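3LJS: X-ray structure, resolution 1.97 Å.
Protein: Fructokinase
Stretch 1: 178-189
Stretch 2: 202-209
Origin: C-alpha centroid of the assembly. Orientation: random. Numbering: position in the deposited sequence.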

ATOM      1  N   GLU B 178      -7.659  20.832  -6.422  1.00 48.70           N
ATOM      2  CA  GLU B 178      -6.622  21.838  -6.197  1.00 47.62           C
ATOM      3  C   GLU B 178      -5.800  22.152  -7.442  1.00 44.97           C
ATOM      4  O   GLU B 178      -5.518  21.269  -8.250  1.00 44.66           O
ATOM      5  CB  GLU B 178      -5.698  21.394  -5.063  1.00 49.68           C
ATOM      6  CG  GLU B 178      -6.422  21.191  -3.741  1.00 53.89           C
ATOM      7  CD  GLU B 178      -5.474  21.029  -2.567  1.00 56.01           C
ATOM      8  OE1 GLU B 178      -5.965  20.853  -1.430  1.00 55.77           O
ATOM      9  OE2 GLU B 178      -4.241  21.081  -2.781  1.00 57.43           O
ATOM     10  N   ASN B 179      -5.422  23.419  -7.589  1.00 42.49           N
ATOM     11  CA  ASN B 179      -4.633  23.867  -8.734  1.00 40.17           C
ATOM     12  C   ASN B 179      -3.155  23.921  -8.354  1.00 37.59           C
ATOM     13  O   ASN B 179      -2.739  24.774  -7.574  1.00 37.44           O
ATOM     14  CB  ASN B 179      -5.081  25.259  -9.184  1.00 41.13           C
ATOM     15  CG  ASN B 179      -4.515  25.641 -10.540  1.00 43.49           C
ATOM     16  OD1 ASN B 179      -3.407  25.240 -10.898  1.00 43.02           O
ATOM     17  ND2 ASN B 179      -5.269  26.428 -11.299  1.00 44.21           N
ATOM     18  N   PRO B 180      -2.345  23.007  -8.904  1.00 35.75           N
ATOM     19  CA  PRO B 180      -0.906  22.947  -8.621  1.00 33.37           C
ATOM     20  C   PRO B 180      -0.056  24.028  -9.292  1.00 31.37           C
ATOM     21  O   PRO B 180       1.114  24.210  -8.943  1.00 29.28           O
ATOM     22  CB  PRO B 180      -0.526  21.545  -9.087  1.00 34.13           C
ATOM     23  CG  PRO B 180      -1.459  21.315 -10.231  1.00 36.81           C
ATOM     24  CD  PRO B 180      -2.773  21.846  -9.708  1.00 34.40           C
ATOM     25  N   ALA B 181      -0.647  24.746 -10.243  1.00 29.94           N
ATOM     26  CA  ALA B 181       0.064  25.790 -10.979  1.00 29.63           C
ATOM     27  C   ALA B 181       0.935  26.694 -10.109  1.00 29.18           C
ATOM     28  O   ALA B 181       2.111  26.911 -10.404  1.00 28.53           O
ATOM     29  CB  ALA B 181      -0.934  26.638 -11.770  1.00 30.46           C
ATOM     30  N   SER B 182       0.351  27.219  -9.040  1.00 28.40           N
ATOM     31  CA  SER B 182       1.054  28.115  -8.131  1.00 28.96           C
ATOM     32  C   SER B 182       2.387  27.570  -7.605  1.00 27.98           C
ATOM     33  O   SER B 182       3.415  28.248  -7.668  1.00 26.88           O
ATOM     34  CB  SER B 182       0.145  28.460  -6.954  1.00 30.63           C
ATOM     35  OG  SER B 182       0.783  29.381  -6.094  1.00 39.44           O
ATOM     36  N   ARG B 183       2.370  26.351  -7.078  1.00 27.04           N
ATOM     37  CA  ARG B 183       3.587  25.749  -6.542  1.00 26.26           C
ATOM     38  C   ARG B 183       4.599  25.434  -7.634  1.00 24.55           C
ATOM     39  O   ARG B 183       5.801  25.633  -7.451  1.00 24.81           O
ATOM     40  CB  ARG B 183       3.254  24.477  -5.769  1.00 26.00           C
ATOM     41  CG  ARG B 183       2.534  24.742  -4.468  1.00 26.82           C
ATOM     42  CD  ARG B 183       2.037  23.453  -3.876  1.00 29.29           C
ATOM     43  NE  ARG B 183       1.129  23.703  -2.766  1.00 30.48           N
ATOM     44  CZ  ARG B 183       0.301  22.795  -2.268  1.00 30.51           C
ATOM     45  NH1 ARG B 183       0.270  21.572  -2.783  1.00 25.40           N
ATOM     46  NH2 ARG B 183      -0.506  23.117  -1.263  1.00 30.52           N
ATOM     47  N   LEU B 184       4.115  24.941  -8.767  1.00 22.58           N
ATOM     48  CA  LEU B 184       5.001  24.615  -9.870  1.00 24.09           C
ATOM     49  C   LEU B 184       5.758  25.862 -10.320  1.00 24.63           C
ATOM     50  O   LEU B 184       6.974  25.816 -10.499  1.00 24.12           O
ATOM     51  CB  LEU B 184       4.207  24.019 -11.037  1.00 23.66           C
ATOM     52  CG  LEU B 184       3.485  22.705 -10.705  1.00 25.92           C
ATOM     53  CD1 LEU B 184       2.721  22.202 -11.925  1.00 23.23           C
ATOM     54  CD2 LEU B 184       4.505  21.667 -10.247  1.00 24.10           C
ATOM     55  N   TRP B 185       5.052  26.977 -10.495  1.00 25.10           N
ATOM     56  CA  TRP B 185       5.712  28.214 -10.916  1.00 24.56           C
ATOM     57  C   TRP B 185       6.706  28.702  -9.868  1.00 24.41           C
ATOM     58  O   TRP B 185       7.760  29.230 -10.211  1.00 23.80           O
ATOM     59  CB  TRP B 185       4.691  29.325 -11.203  1.00 25.21           C
ATOM     60  CG  TRP B 185       4.082  29.254 -12.576  1.00 26.69           C
ATOM     61  CD1 TRP B 185       2.770  29.015 -12.881  1.00 27.71           C
ATOM     62  CD2 TRP B 185       4.763  29.416 -13.826  1.00 26.71           C
ATOM     63  NE1 TRP B 185       2.593  29.018 -14.245  1.00 28.73           N
ATOM     64  CE2 TRP B 185       3.797  29.262 -14.849  1.00 28.53           C
ATOM     65  CE3 TRP B 185       6.092  29.677 -14.183  1.00 26.60           C
ATOM     66  CZ2 TRP B 185       4.122  29.360 -16.206  1.00 28.73           C
ATOM     67  CZ3 TRP B 185       6.415  29.775 -15.535  1.00 28.93           C
ATOM     68  CH2 TRP B 185       5.430  29.616 -16.530  1.00 28.96           C
ATOM     69  N   LYS B 186       6.373  28.535  -8.592  1.00 23.75           N
ATOM     70  CA  LYS B 186       7.278  28.972  -7.539  1.00 24.49           C
ATOM     71  C   LYS B 186       8.563  28.152  -7.575  1.00 23.30           C
ATOM     72  O   LYS B 186       9.665  28.697  -7.461  1.00 23.85           O
ATOM     73  CB  LYS B 186       6.627  28.843  -6.163  1.00 27.06           C
ATOM     74  CG  LYS B 186       7.533  29.326  -5.044  1.00 30.95           C
ATOM     75  CD  LYS B 186       6.764  29.588  -3.765  1.00 36.77           C
ATOM     76  CE  LYS B 186       7.674  30.176  -2.692  1.00 39.03           C
ATOM     77  NZ  LYS B 186       6.912  30.520  -1.456  1.00 40.51           N
ATOM     78  N   GLY B 187       8.422  26.840  -7.730  1.00 21.50           N
ATOM     79  CA  GLY B 187       9.596  25.989  -7.794  1.00 20.79           C
ATOM     80  C   GLY B 187      10.445  26.392  -8.987  1.00 22.37           C
ATOM     81  O   GLY B 187      11.673  26.499  -8.891  1.00 19.83           O
ATOM     82  N   LEU B 188       9.776  26.632 -10.111  1.00 20.16           N
ATOM     83  CA  LEU B 188      10.445  27.032 -11.345  1.00 20.86           C
ATOM     84  C   LEU B 188      11.217  28.339 -11.208  1.00 21.23           C
ATOM     85  O   LEU B 188      12.266  28.511 -11.829  1.00 21.52           O
ATOM     86  CB  LEU B 188       9.418  27.160 -12.476  1.00 20.65           C
ATOM     87  CG  LEU B 188       8.860  25.832 -12.996  1.00 21.51           C
ATOM     88  CD1 LEU B 188       7.636  26.078 -13.882  1.00 21.24           C
ATOM     89  CD2 LEU B 188       9.955  25.110 -13.775  1.00 18.07           C
ATOM     90  N   SER B 189      10.703  29.261 -10.399  1.00 20.80           N
ATOM     91  CA  SER B 189      11.367  30.548 -10.211  1.00 21.62           C
ATOM     92  C   SER B 189      12.608  30.441  -9.325  1.00 20.43           C
ATOM     93  O   SER B 189      13.444  31.339  -9.313  1.00 20.84           O
ATOM     94  CB  SER B 189      10.405  31.558  -9.581  1.00 22.59           C
ATOM     95  OG  SER B 189      10.157  31.225  -8.225  1.00 25.41           O
ATOM     96  N   ASP B 202       3.237  22.772 -22.406  1.00 33.97           N
ATOM     97  CA  ASP B 202       1.912  23.137 -22.897  1.00 34.41           C
ATOM     98  C   ASP B 202       1.010  23.472 -21.717  1.00 33.00           C
ATOM     99  O   ASP B 202       0.272  24.457 -21.747  1.00 32.63           O
ATOM    100  CB  ASP B 202       1.303  21.989 -23.709  1.00 37.08           C
ATOM    101  CG  ASP B 202       2.069  21.712 -24.989  1.00 40.79           C
ATOM    102  OD1 ASP B 202       2.479  22.689 -25.654  1.00 41.11           O
ATOM    103  OD2 ASP B 202       2.253  20.523 -25.337  1.00 43.97           O
ATOM    104  N   TYR B 203       1.081  22.649 -20.677  1.00 32.26           N
ATOM    105  CA  TYR B 203       0.290  22.861 -19.470  1.00 32.04           C
ATOM    106  C   TYR B 203       0.577  24.250 -18.911  1.00 32.25           C
ATOM    107  O   TYR B 203      -0.339  25.020 -18.622  1.00 32.12           O
ATOM    108  CB  TYR B 203       0.644  21.807 -18.416  1.00 33.33           C
ATOM    109  CG  TYR B 203       0.122  22.127 -17.031  1.00 35.33           C
ATOM    110  CD1 TYR B 203      -1.205  21.873 -16.683  1.00 35.85           C
ATOM    111  CD2 TYR B 203       0.949  22.720 -16.078  1.00 35.70           C
ATOM    112  CE1 TYR B 203      -1.694  22.204 -15.419  1.00 36.85           C
ATOM    113  CE2 TYR B 203       0.471  23.057 -14.815  1.00 36.94           C
ATOM    114  CZ  TYR B 203      -0.848  22.798 -14.493  1.00 36.58           C
ATOM    115  OH  TYR B 203      -1.320  23.145 -13.249  1.00 38.03           O
ATOM    116  N   LEU B 204       1.861  24.563 -18.759  1.00 31.53           N
ATOM    117  CA  LEU B 204       2.271  25.855 -18.225  1.00 31.21           C
ATOM    118  C   LEU B 204       1.821  27.011 -19.111  1.00 31.56           C
ATOM    119  O   LEU B 204       1.431  28.070 -18.614  1.00 31.31           O
ATOM    120  CB  LEU B 204       3.795  25.883 -18.045  1.00 29.69           C
ATOM    121  CG  LEU B 204       4.309  24.923 -16.967  1.00 28.80           C
ATOM    122  CD1 LEU B 204       5.819  24.783 -17.050  1.00 27.30           C
ATOM    123  CD2 LEU B 204       3.881  25.440 -15.597  1.00 25.55           C
ATOM    124  N   ALA B 205       1.874  26.807 -20.423  1.00 33.87           N
ATOM    125  CA  ALA B 205       1.458  27.843 -21.361  1.00 35.69           C
ATOM    126  C   ALA B 205      -0.029  28.117 -21.158  1.00 37.62           C
ATOM    127  O   ALA B 205      -0.471  29.267 -21.178  1.00 38.38           O
ATOM    128  CB  ALA B 205       1.723  27.395 -22.793  1.00 34.11           C
ATOM    129  N   ASN B 206      -0.793  27.050 -20.953  1.00 39.65           N
ATOM    130  CA  ASN B 206      -2.226  27.177 -20.744  1.00 41.99           C
ATOM    131  C   ASN B 206      -2.531  27.973 -19.480  1.00 42.16           C
ATOM    132  O   ASN B 206      -3.446  28.793 -19.469  1.00 42.06           O
ATOM    133  CB  ASN B 206      -2.884  25.794 -20.663  1.00 45.41           C
ATOM    134  CG  ASN B 206      -2.813  25.035 -21.979  1.00 50.12           C
ATOM    135  OD1 ASN B 206      -3.149  25.574 -23.038  1.00 53.32           O
ATOM    136  ND2 ASN B 206      -2.387  23.775 -21.919  1.00 52.50           N
ATOM    137  N   THR B 207      -1.764  27.745 -18.417  1.00 41.40           N
ATOM    138  CA  THR B 207      -1.996  28.467 -17.171  1.00 40.99           C
ATOM    139  C   THR B 207      -1.724  29.952 -17.358  1.00 41.67           C
ATOM    140  O   THR B 207      -2.109  30.773 -16.526  1.00 42.32           O
ATOM    141  CB  THR B 207      -1.095  27.963 -16.025  1.00 41.36           C
ATOM    142  OG1 THR B 207       0.245  28.428 -16.231  1.00 40.77           O
ATOM    143  CG2 THR B 207      -1.109  26.444 -15.961  1.00 39.69           C
ATOM    144  N   LEU B 208      -1.049  30.295 -18.449  1.00 42.26           N
ATOM    145  CA  LEU B 208      -0.733  31.688 -18.738  1.00 42.91           C
ATOM    146  C   LEU B 208      -1.621  32.207 -19.862  1.00 43.62           C
ATOM    147  O   LEU B 208      -1.571  33.387 -20.206  1.00 44.19           O
ATOM    148  CB  LEU B 208       0.731  31.831 -19.166  1.00 42.75           C
ATOM    149  CG  LEU B 208       1.851  31.480 -18.182  1.00 42.89           C
ATOM    150  CD1 LEU B 208       3.195  31.662 -18.875  1.00 41.47           C
ATOM    151  CD2 LEU B 208       1.764  32.368 -16.949  1.00 42.41           C
ATOM    152  N   ALA B 209      -2.433  31.320 -20.431  1.00 43.62           N
ATOM    153  CA  ALA B 209      -3.308  31.697 -21.534  1.00 43.70           C
ATOM    154  C   ALA B 209      -2.418  32.280 -22.625  1.00 42.97           C
ATOM    155  O   ALA B 209      -2.756  33.285 -23.253  1.00 43.01           O
ATOM    156  CB  ALA B 209      -4.334  32.733 -21.073  1.00 43.04           C
TER

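The contact between these two stretches of fructokinase is a small, steeply crossed helix packing, largely apolar, in which one directed hydrogen bond from a tryptophan is set among leucine and aromatic side chains. The helix axes approach no closer than 11.3 Å and cross at -110°, so side chains rather than backbones must fill the gap, and long ones do most of the work.

Trp185 illustrates the principle that an indole can serve two chemistries at once. Its CA-to-CB bond points sideways, but with chi1 in the m well the ring reaches the second helix. At the ring edge, NE1 donates to OG1 of Thr207 at 3.1 Å, with a nearly straight N-H...O angle of 163°. That hydroxyl, its side chain in the p rotamer, in turn donates to the backbone O of Leu204 at 2.7 Å, so the indole NH heads a short relay that ends on the main chain of the last helical turn. Over one ring face lies Leu204, whose CD2 sits 4.2 Å from the centroid of the five-membered ring of Trp185, a CH-pi contact. Leu208 adds its CD1 at 3.6 Å from CZ2 of Trp185.

Leu204 points toward the first helix and also meets Leu188, CD1 to CD1 at 3.9 Å. One turn before Leu188, Leu184 CD1 packs against CE2 of Tyr203 at 3.8 Å. The tyrosine, chi1 t, extends its hydroxyl to the start of the first helix, where Asn179 OD1 caps the backbone N of Ala181 at 2.9 Å. Proximity is not bonding here: Tyr203 OH lies 3.5 Å from Ala181 N, but the angle is poor, and the cap already engages that NH. The same hydroxyl rests 3.5 Å from CG of Pro180, a close packing contact.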